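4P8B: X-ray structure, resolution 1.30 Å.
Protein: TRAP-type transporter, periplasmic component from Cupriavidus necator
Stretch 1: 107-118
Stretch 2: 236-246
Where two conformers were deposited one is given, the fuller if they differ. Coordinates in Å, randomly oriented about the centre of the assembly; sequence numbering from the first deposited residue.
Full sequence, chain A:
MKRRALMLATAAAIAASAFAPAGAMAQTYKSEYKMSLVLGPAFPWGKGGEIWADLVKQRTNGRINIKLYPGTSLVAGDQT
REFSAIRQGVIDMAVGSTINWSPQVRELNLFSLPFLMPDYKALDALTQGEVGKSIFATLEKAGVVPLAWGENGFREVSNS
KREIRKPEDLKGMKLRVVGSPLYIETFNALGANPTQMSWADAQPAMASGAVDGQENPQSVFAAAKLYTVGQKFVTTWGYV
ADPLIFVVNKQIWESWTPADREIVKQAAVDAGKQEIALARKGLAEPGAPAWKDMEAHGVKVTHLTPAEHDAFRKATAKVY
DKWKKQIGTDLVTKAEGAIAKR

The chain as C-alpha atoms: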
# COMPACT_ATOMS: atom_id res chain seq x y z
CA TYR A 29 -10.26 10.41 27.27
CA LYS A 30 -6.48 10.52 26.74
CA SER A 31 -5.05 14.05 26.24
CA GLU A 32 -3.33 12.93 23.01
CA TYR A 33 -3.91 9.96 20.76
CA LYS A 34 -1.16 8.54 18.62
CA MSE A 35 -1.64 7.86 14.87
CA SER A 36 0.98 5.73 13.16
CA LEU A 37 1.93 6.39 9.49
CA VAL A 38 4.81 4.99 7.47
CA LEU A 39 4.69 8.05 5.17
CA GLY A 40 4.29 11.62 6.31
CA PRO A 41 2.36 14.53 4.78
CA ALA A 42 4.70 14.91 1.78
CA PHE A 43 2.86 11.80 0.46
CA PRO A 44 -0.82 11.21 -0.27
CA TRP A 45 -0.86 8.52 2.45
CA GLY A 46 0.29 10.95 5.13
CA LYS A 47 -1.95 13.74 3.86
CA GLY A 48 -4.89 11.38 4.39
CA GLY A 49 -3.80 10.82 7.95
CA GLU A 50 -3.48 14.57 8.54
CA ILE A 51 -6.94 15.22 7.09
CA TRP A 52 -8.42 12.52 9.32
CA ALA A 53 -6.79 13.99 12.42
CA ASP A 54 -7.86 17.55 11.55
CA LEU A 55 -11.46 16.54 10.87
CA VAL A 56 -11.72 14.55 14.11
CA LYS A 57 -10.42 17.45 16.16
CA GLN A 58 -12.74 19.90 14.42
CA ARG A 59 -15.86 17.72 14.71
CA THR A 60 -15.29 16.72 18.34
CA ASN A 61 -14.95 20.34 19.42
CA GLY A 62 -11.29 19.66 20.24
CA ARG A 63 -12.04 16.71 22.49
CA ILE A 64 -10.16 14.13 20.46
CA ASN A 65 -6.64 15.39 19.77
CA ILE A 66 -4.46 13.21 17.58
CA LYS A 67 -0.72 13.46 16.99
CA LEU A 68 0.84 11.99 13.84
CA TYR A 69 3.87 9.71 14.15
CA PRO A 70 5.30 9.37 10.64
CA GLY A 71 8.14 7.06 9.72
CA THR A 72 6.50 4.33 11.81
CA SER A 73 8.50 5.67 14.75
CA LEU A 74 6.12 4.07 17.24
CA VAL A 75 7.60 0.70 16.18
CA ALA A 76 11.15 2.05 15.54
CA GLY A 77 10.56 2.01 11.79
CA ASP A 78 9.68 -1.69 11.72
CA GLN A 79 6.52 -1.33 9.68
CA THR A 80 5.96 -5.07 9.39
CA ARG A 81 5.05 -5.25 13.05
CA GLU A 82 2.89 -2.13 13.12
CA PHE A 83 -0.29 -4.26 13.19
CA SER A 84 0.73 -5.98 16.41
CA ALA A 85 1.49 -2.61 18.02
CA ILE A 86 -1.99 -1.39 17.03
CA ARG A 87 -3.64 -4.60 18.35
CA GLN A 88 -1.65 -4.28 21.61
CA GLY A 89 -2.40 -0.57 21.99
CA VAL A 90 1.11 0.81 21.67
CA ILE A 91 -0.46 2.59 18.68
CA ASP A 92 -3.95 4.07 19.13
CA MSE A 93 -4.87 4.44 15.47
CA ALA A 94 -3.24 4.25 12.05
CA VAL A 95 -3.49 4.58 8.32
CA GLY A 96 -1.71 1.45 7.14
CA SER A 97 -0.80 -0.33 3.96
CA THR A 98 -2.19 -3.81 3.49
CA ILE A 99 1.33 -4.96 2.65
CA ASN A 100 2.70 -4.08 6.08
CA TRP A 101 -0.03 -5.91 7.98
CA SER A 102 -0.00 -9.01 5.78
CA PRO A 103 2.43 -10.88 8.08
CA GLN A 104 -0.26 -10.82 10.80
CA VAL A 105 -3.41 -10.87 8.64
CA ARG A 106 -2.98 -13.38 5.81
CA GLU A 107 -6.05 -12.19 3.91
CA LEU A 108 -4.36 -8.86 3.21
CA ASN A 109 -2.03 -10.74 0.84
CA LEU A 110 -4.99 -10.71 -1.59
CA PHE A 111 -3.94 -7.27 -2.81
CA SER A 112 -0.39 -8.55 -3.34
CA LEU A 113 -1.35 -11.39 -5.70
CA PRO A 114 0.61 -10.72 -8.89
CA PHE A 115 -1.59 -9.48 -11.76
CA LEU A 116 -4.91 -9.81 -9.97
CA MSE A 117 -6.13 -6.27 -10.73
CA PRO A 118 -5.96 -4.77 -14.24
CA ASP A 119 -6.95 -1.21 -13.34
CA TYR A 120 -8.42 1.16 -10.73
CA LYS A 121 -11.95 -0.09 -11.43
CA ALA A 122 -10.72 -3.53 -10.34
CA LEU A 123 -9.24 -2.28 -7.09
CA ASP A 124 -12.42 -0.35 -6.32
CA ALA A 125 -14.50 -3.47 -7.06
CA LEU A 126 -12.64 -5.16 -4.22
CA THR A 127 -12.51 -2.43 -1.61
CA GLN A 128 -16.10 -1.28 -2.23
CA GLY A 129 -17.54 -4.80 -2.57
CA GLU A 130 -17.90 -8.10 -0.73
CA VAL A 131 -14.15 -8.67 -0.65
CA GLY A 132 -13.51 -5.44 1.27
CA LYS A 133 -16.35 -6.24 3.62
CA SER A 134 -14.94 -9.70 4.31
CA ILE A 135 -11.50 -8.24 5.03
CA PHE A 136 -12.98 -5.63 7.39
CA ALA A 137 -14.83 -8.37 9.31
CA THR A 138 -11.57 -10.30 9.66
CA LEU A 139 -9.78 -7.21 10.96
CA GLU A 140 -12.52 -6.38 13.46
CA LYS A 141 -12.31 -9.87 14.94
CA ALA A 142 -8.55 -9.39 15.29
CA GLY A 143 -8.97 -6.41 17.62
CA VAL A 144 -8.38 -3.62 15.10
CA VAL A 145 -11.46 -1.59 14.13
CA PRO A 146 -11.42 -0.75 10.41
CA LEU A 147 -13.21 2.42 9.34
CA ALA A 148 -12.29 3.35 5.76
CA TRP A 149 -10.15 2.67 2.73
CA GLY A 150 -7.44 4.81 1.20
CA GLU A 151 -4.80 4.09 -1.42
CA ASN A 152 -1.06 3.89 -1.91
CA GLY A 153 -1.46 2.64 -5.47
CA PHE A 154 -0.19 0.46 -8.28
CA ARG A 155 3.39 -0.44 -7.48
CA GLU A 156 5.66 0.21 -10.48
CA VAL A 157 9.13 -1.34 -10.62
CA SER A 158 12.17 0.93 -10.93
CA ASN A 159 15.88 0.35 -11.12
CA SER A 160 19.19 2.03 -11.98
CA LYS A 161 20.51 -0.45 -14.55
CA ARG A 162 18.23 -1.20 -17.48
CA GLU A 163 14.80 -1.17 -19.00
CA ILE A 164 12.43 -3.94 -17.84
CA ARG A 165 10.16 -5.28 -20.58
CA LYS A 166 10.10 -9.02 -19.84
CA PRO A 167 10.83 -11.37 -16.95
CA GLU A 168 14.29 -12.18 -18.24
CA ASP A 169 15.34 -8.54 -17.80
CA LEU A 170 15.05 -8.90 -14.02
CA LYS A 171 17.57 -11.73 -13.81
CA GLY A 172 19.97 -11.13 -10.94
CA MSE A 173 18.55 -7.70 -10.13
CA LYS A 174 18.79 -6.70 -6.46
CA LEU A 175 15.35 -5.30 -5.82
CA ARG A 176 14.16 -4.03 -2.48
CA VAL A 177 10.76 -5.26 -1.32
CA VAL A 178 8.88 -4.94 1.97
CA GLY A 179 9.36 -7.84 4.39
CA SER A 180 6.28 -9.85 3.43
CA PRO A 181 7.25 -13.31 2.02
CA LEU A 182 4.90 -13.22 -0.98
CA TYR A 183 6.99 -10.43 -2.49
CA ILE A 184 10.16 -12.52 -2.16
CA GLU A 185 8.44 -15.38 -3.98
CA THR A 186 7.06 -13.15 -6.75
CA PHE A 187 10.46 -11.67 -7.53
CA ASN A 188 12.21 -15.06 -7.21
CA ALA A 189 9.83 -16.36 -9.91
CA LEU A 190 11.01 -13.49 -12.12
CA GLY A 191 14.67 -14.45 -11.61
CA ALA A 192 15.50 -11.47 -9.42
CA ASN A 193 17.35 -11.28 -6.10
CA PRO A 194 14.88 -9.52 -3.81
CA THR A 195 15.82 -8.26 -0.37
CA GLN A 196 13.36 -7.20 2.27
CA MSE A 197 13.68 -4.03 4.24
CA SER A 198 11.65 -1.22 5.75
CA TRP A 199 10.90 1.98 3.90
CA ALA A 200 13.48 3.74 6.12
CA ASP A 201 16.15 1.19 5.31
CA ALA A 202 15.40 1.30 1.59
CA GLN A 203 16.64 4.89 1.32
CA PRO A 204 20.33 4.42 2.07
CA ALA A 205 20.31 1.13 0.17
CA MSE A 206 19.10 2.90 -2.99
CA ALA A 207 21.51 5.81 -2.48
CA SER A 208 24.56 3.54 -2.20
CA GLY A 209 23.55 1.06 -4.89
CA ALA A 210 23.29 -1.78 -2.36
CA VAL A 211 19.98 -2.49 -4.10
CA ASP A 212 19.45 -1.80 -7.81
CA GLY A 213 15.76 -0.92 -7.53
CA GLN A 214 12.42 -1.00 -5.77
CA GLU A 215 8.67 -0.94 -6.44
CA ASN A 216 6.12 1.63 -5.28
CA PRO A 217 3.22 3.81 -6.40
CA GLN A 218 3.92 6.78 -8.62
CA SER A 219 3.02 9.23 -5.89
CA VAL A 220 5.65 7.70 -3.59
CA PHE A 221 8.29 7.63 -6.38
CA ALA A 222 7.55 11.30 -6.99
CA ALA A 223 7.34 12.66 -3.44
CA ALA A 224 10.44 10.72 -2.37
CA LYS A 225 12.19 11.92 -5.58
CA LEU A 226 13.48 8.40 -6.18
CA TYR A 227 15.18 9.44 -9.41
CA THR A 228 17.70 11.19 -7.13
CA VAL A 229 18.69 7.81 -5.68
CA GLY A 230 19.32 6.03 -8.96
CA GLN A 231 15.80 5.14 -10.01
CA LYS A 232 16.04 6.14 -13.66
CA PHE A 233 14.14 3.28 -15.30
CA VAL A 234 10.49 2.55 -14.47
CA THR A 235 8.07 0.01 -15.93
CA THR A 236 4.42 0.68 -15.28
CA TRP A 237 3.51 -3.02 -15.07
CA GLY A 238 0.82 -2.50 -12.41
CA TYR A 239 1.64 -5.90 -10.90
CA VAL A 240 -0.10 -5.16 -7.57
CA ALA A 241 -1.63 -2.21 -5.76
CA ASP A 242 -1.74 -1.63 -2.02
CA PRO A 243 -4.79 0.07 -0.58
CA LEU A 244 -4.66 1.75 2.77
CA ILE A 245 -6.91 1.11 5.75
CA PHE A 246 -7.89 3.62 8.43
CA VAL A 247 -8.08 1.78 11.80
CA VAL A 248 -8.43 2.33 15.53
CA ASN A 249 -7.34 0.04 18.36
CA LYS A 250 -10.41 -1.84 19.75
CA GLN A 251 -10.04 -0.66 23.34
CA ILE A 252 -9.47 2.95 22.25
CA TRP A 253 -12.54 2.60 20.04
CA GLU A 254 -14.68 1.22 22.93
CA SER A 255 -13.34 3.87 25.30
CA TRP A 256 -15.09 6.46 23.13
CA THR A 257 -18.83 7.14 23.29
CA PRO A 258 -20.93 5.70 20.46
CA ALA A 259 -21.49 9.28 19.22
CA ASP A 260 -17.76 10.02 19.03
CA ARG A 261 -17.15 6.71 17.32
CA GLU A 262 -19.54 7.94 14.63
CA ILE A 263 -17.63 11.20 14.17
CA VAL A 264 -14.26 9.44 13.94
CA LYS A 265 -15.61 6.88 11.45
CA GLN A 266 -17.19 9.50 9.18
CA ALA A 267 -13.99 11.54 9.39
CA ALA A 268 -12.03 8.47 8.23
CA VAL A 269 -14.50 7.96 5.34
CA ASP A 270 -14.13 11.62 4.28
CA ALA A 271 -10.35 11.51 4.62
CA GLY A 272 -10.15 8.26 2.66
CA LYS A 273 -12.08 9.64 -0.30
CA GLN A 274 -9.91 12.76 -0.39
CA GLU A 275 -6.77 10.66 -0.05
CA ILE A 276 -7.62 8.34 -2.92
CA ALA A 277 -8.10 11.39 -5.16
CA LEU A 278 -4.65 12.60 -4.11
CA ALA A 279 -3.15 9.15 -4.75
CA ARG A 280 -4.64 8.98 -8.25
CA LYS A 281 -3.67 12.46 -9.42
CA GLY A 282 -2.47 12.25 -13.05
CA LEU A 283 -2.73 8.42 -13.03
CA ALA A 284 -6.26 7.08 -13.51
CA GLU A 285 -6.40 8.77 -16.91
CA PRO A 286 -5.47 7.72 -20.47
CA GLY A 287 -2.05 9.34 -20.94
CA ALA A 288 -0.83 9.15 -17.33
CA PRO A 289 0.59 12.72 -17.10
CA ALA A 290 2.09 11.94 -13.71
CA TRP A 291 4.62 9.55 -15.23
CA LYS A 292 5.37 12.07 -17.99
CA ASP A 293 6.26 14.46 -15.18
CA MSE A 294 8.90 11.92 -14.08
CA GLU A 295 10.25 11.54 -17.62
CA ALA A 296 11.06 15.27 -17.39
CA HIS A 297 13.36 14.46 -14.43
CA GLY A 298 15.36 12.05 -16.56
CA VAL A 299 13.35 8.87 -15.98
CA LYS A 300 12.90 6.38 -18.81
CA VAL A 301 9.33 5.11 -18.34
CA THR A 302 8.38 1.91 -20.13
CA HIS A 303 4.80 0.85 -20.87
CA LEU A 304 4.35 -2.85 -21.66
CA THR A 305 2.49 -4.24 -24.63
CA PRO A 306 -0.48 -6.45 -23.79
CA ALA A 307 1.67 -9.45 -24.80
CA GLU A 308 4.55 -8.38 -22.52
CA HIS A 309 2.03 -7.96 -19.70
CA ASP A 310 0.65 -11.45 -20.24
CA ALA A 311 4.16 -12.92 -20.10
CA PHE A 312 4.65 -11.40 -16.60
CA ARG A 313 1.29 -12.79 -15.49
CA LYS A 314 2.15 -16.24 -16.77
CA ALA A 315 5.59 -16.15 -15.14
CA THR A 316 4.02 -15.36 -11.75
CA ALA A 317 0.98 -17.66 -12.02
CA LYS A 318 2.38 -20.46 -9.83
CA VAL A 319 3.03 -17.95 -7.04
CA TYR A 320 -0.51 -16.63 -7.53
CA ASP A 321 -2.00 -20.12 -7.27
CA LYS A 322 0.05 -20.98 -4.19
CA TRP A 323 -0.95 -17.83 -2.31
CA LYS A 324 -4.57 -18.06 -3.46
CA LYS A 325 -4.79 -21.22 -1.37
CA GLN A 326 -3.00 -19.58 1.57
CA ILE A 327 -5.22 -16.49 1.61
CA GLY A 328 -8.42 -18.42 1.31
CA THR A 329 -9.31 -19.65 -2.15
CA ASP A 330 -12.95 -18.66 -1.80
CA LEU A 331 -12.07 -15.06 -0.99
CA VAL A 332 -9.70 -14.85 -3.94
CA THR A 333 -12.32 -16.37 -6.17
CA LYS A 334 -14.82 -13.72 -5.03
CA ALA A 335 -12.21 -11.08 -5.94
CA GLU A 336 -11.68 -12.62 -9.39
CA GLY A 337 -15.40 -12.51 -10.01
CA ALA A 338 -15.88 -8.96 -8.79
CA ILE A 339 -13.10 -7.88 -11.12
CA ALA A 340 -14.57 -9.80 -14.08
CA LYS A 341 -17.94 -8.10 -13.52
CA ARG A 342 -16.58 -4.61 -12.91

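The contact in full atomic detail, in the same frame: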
# COMPACT_ATOMS: atom_id res chain seq x y z
N GLU A 107 -5.12 -12.58 4.96
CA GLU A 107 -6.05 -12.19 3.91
C GLU A 107 -5.62 -10.92 3.19
O GLU A 107 -5.99 -10.71 2.05
CB GLU A 107 -7.46 -11.98 4.49
CG GLU A 107 -8.14 -13.22 5.02
CD GLU A 107 -7.68 -13.67 6.40
OE1 GLU A 107 -6.91 -12.96 7.10
OE2 GLU A 107 -8.08 -14.77 6.80
N LEU A 108 -4.80 -10.09 3.84
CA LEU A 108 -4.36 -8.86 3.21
C LEU A 108 -3.37 -9.12 2.06
O LEU A 108 -3.15 -8.24 1.25
CB LEU A 108 -3.77 -7.89 4.24
CG LEU A 108 -4.75 -7.40 5.30
CD1 LEU A 108 -4.03 -6.49 6.26
CD2 LEU A 108 -5.92 -6.66 4.66
N ASN A 109 -2.83 -10.35 1.99
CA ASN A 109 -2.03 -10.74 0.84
C ASN A 109 -2.83 -10.73 -0.48
O ASN A 109 -2.25 -10.74 -1.55
CB ASN A 109 -1.41 -12.11 1.03
CG ASN A 109 -0.27 -12.13 2.02
OD1 ASN A 109 0.78 -11.54 1.78
ND2 ASN A 109 -0.46 -12.83 3.12
N LEU A 110 -4.16 -10.72 -0.40
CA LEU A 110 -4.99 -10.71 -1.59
C LEU A 110 -4.59 -9.58 -2.54
O LEU A 110 -4.50 -9.78 -3.75
CB LEU A 110 -6.45 -10.58 -1.19
CG LEU A 110 -7.49 -10.76 -2.29
CD1 LEU A 110 -8.74 -11.42 -1.75
CD2 LEU A 110 -7.84 -9.42 -2.91
N PHE A 111 -4.30 -8.40 -1.99
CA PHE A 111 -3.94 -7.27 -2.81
C PHE A 111 -2.53 -7.36 -3.40
O PHE A 111 -2.17 -6.59 -4.32
CB PHE A 111 -4.11 -5.95 -2.03
CG PHE A 111 -5.51 -5.72 -1.55
CD1 PHE A 111 -6.52 -5.36 -2.45
CD2 PHE A 111 -5.85 -5.88 -0.22
CE1 PHE A 111 -7.80 -5.15 -2.02
CE2 PHE A 111 -7.15 -5.68 0.20
CZ PHE A 111 -8.12 -5.31 -0.69
N SER A 112 -1.75 -8.31 -2.88
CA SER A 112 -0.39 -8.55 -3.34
C SER A 112 -0.30 -9.69 -4.34
O SER A 112 0.78 -10.02 -4.78
CB SER A 112 0.51 -8.87 -2.14
OG SER A 112 0.49 -7.76 -1.26
N LEU A 113 -1.41 -10.33 -4.70
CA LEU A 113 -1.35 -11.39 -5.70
C LEU A 113 -0.96 -10.82 -7.05
O LEU A 113 -1.60 -9.90 -7.55
CB LEU A 113 -2.71 -12.07 -5.84
CG LEU A 113 -3.15 -12.94 -4.67
CD1 LEU A 113 -4.63 -13.30 -4.83
CD2 LEU A 113 -2.30 -14.19 -4.57
N PRO A 114 0.10 -11.37 -7.67
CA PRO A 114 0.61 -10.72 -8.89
C PRO A 114 -0.39 -10.80 -10.04
O PRO A 114 -0.88 -11.87 -10.37
CB PRO A 114 1.91 -11.49 -9.18
CG PRO A 114 1.76 -12.81 -8.44
CD PRO A 114 0.94 -12.48 -7.22
N PHE A 115 -0.73 -9.64 -10.59
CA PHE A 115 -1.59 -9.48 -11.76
C PHE A 115 -3.03 -9.87 -11.53
O PHE A 115 -3.74 -10.28 -12.44
CB PHE A 115 -0.94 -10.14 -13.00
CG PHE A 115 0.43 -9.58 -13.28
CD1 PHE A 115 0.56 -8.32 -13.87
CD2 PHE A 115 1.56 -10.22 -12.86
CE1 PHE A 115 1.79 -7.76 -14.07
CE2 PHE A 115 2.80 -9.66 -13.06
CZ PHE A 115 2.90 -8.43 -13.64
N LEU A 116 -3.49 -9.68 -10.29
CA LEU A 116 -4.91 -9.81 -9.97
C LEU A 116 -5.77 -8.68 -10.55
O LEU A 116 -6.85 -8.93 -11.04
CB LEU A 116 -5.11 -9.83 -8.45
CG LEU A 116 -6.56 -9.89 -7.96
CD1 LEU A 116 -7.23 -11.20 -8.28
CD2 LEU A 116 -6.61 -9.63 -6.46
N MSE A 117 -5.30 -7.44 -10.46
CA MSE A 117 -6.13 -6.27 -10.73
C MSE A 117 -5.65 -5.49 -11.96
O MSE A 117 -4.58 -4.89 -11.92
CB MSE A 117 -6.08 -5.34 -9.53
CG MSE A 117 -6.64 -5.94 -8.26
SE MSE A 117 -6.51 -4.80 -6.71
CE MSE A 117 -4.59 -4.85 -6.46
N PRO A 118 -6.44 -5.46 -13.02
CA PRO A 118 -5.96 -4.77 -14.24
C PRO A 118 -5.95 -3.25 -14.17
O PRO A 118 -5.22 -2.61 -14.93
CB PRO A 118 -6.96 -5.20 -15.32
CG PRO A 118 -7.53 -6.47 -14.84
CD PRO A 118 -7.56 -6.37 -13.32
N THR A 236 5.72 0.52 -15.90
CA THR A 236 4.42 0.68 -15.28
C THR A 236 3.59 -0.60 -15.40
O THR A 236 2.46 -0.58 -15.91
CB THR A 236 3.67 1.84 -15.90
OG1 THR A 236 3.57 1.62 -17.32
CG2 THR A 236 4.39 3.17 -15.61
N TRP A 237 4.15 -1.71 -14.94
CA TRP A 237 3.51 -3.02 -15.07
C TRP A 237 2.27 -3.24 -14.21
O TRP A 237 1.52 -4.17 -14.47
CB TRP A 237 4.52 -4.10 -14.79
CG TRP A 237 5.09 -4.16 -13.38
CD1 TRP A 237 4.96 -3.25 -12.37
CD2 TRP A 237 5.90 -5.22 -12.86
NE1 TRP A 237 5.66 -3.68 -11.27
CE2 TRP A 237 6.23 -4.89 -11.54
CE3 TRP A 237 6.39 -6.41 -13.41
CZ2 TRP A 237 6.99 -5.73 -10.74
CZ3 TRP A 237 7.14 -7.24 -12.62
CH2 TRP A 237 7.45 -6.89 -11.30
N GLY A 238 2.02 -2.39 -13.22
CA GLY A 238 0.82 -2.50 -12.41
C GLY A 238 0.67 -3.85 -11.74
O GLY A 238 -0.48 -4.31 -11.58
N TYR A 239 1.74 -4.50 -11.30
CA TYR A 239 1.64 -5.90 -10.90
C TYR A 239 0.75 -6.10 -9.67
O TYR A 239 0.02 -7.10 -9.58
CB TYR A 239 2.99 -6.60 -10.73
CG TYR A 239 3.77 -6.34 -9.43
CD1 TYR A 239 4.03 -5.04 -8.95
CD2 TYR A 239 4.31 -7.40 -8.75
CE1 TYR A 239 4.77 -4.85 -7.79
CE2 TYR A 239 5.07 -7.22 -7.62
CZ TYR A 239 5.30 -5.94 -7.14
OH TYR A 239 6.05 -5.81 -6.00
N VAL A 240 0.79 -5.15 -8.73
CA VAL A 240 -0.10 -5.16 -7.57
C VAL A 240 -0.43 -3.72 -7.23
O VAL A 240 0.21 -2.79 -7.74
CB VAL A 240 0.58 -5.78 -6.32
CG1 VAL A 240 1.05 -7.19 -6.58
CG2 VAL A 240 1.73 -4.91 -5.83
N ALA A 241 -1.39 -3.52 -6.35
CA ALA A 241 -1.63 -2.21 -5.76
C ALA A 241 -1.96 -2.40 -4.30
O ALA A 241 -2.76 -3.28 -3.97
CB ALA A 241 -2.75 -1.47 -6.45
N ASP A 242 -1.39 -1.58 -3.43
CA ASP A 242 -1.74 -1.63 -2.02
C ASP A 242 -2.72 -0.53 -1.67
O ASP A 242 -2.38 0.67 -1.78
CB ASP A 242 -0.51 -1.67 -1.06
CG ASP A 242 0.47 -0.52 -1.21
OD1 ASP A 242 0.83 -0.13 -2.35
OD2 ASP A 242 0.99 -0.06 -0.15
N PRO A 243 -3.91 -0.91 -1.23
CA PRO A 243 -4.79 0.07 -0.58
C PRO A 243 -4.29 0.38 0.80
O PRO A 243 -3.40 -0.29 1.32
CB PRO A 243 -6.15 -0.64 -0.59
CG PRO A 243 -5.85 -2.09 -0.66
CD PRO A 243 -4.48 -2.27 -1.22
N LEU A 244 -4.88 1.41 1.38
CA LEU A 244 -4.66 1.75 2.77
C LEU A 244 -5.91 1.49 3.55
O LEU A 244 -7.00 1.53 3.00
CB LEU A 244 -4.27 3.22 2.92
CG LEU A 244 -3.08 3.72 2.10
CD1 LEU A 244 -2.92 5.23 2.25
CD2 LEU A 244 -1.81 2.98 2.47
N ILE A 245 -5.77 1.26 4.86
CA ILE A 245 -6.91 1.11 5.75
C ILE A 245 -6.71 2.02 6.96
O ILE A 245 -5.64 2.06 7.57
CB ILE A 245 -7.11 -0.35 6.22
CG1 ILE A 245 -7.17 -1.28 5.00
CG2 ILE A 245 -8.38 -0.48 7.06
CD1 ILE A 245 -7.27 -2.76 5.37
N PHE A 246 -7.79 2.74 7.27
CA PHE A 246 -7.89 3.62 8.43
C PHE A 246 -8.42 2.76 9.59
O PHE A 246 -9.52 2.19 9.47
CB PHE A 246 -8.87 4.77 8.14
CG PHE A 246 -8.41 5.77 7.11
CD1 PHE A 246 -8.30 5.42 5.78
CD2 PHE A 246 -8.12 7.08 7.48
CE1 PHE A 246 -7.89 6.33 4.86
CE2 PHE A 246 -7.71 7.99 6.55
CZ PHE A 246 -7.59 7.63 5.26
O HOH W 1 -2.87 -6.68 -9.25
O HOH W 2 -2.24 -6.38 -12.31
O HOH W 3 -2.60 -3.34 -13.28

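The contact between residues 107-118 and 236-246 of this transporter component is a largely apolar packing of a 3-10 segment and the turn that follows it against a loop and strand, pinned by a single direct backbone hydrogen bond and extended by bridging waters. It illustrates a general principle: segments distant in sequence can meet mainly through apolar packing, with a single direct backbone hydrogen bond between them.

The backbones approach most closely at the turn, where the CA atoms of Phe-115 and Tyr-239 lie 4.9 Å apart. Here a type II beta turn from Leu-113 to Leu-116, closed by a weak bond from Leu-116 N to Leu-113 O (3.3 Å), leaves the amide of Phe-115 free to point outward. It donates to the carbonyl of Tyr-239, with Phe-115 N to Tyr-239 O at 2.8 Å and an N-H...O angle of 168°, which is short and nearly linear. The same carbonyl accepts a second bond from water 1, whose oxygen lies 2.9 Å from Tyr-239 O and 2.8 Å from Met-117 N, so that one acceptor ties down two points of the first stretch. Further along, waters 2 and 3 each lie between the carbonyls of Met-117 and Gly-238. Water 2 is 2.8 Å from both Met-117 O and Gly-238 O, and water 3 is 2.9 Å from both Met-117 O and Gly-238 O. Two carbonyls cannot bond to each other, but a water between them can donate to either; each of these waters has more acceptors in reach than protons once atoms elsewhere in the structure are counted, so not every contact can be a hydrogen bond at once.

The aromatic side chains provide much of the packing. Although CA-to-CB of Phe-115 points away, its ring returns to the second stretch. Tyr-239 CB sits over one face, 3.9 Å from the ring centroid, in a CH-pi contact, while the ring's edge is directed toward the face of Trp-237 in an offset edge-to-face pair, with centroids 6.0 Å apart and planes at 83°. Phe-111 offers a cleaner CH-pi example: Pro-243 CG lies 3.6 Å from its ring centroid and only 4° off the normal. The proline ring's slightly polarized C-H groups suit the electron-rich face, and both side chains point toward the opposing stretch.

Aliphatic groups make the other contacts. Val-240 points toward the first stretch and packs against its backbone, with Val-240 CG1 3.4 Å from Ser-112 O and Val-240 CB 3.5 Å from Phe-111 O. The CA-to-CB bond of selenomethionine Met-117 points sideways, but the end of its side chain comes nearer, and its CE lies 3.8 Å from Ala-241 CB and 3.5 Å from Ala-241 N, an amide that this contact buries without a hydrogen-bond partner. At the other end, Leu-108 CD2 meets Ile-245 CD1 at 4.2 Å, a looser van der Waals contact. Together the stretches bury 528 Å² of surface, and the polar links cluster around the turn and Met-117, whereas apolar packing runs from Trp-237 at the turn to Ile-245 in the strand.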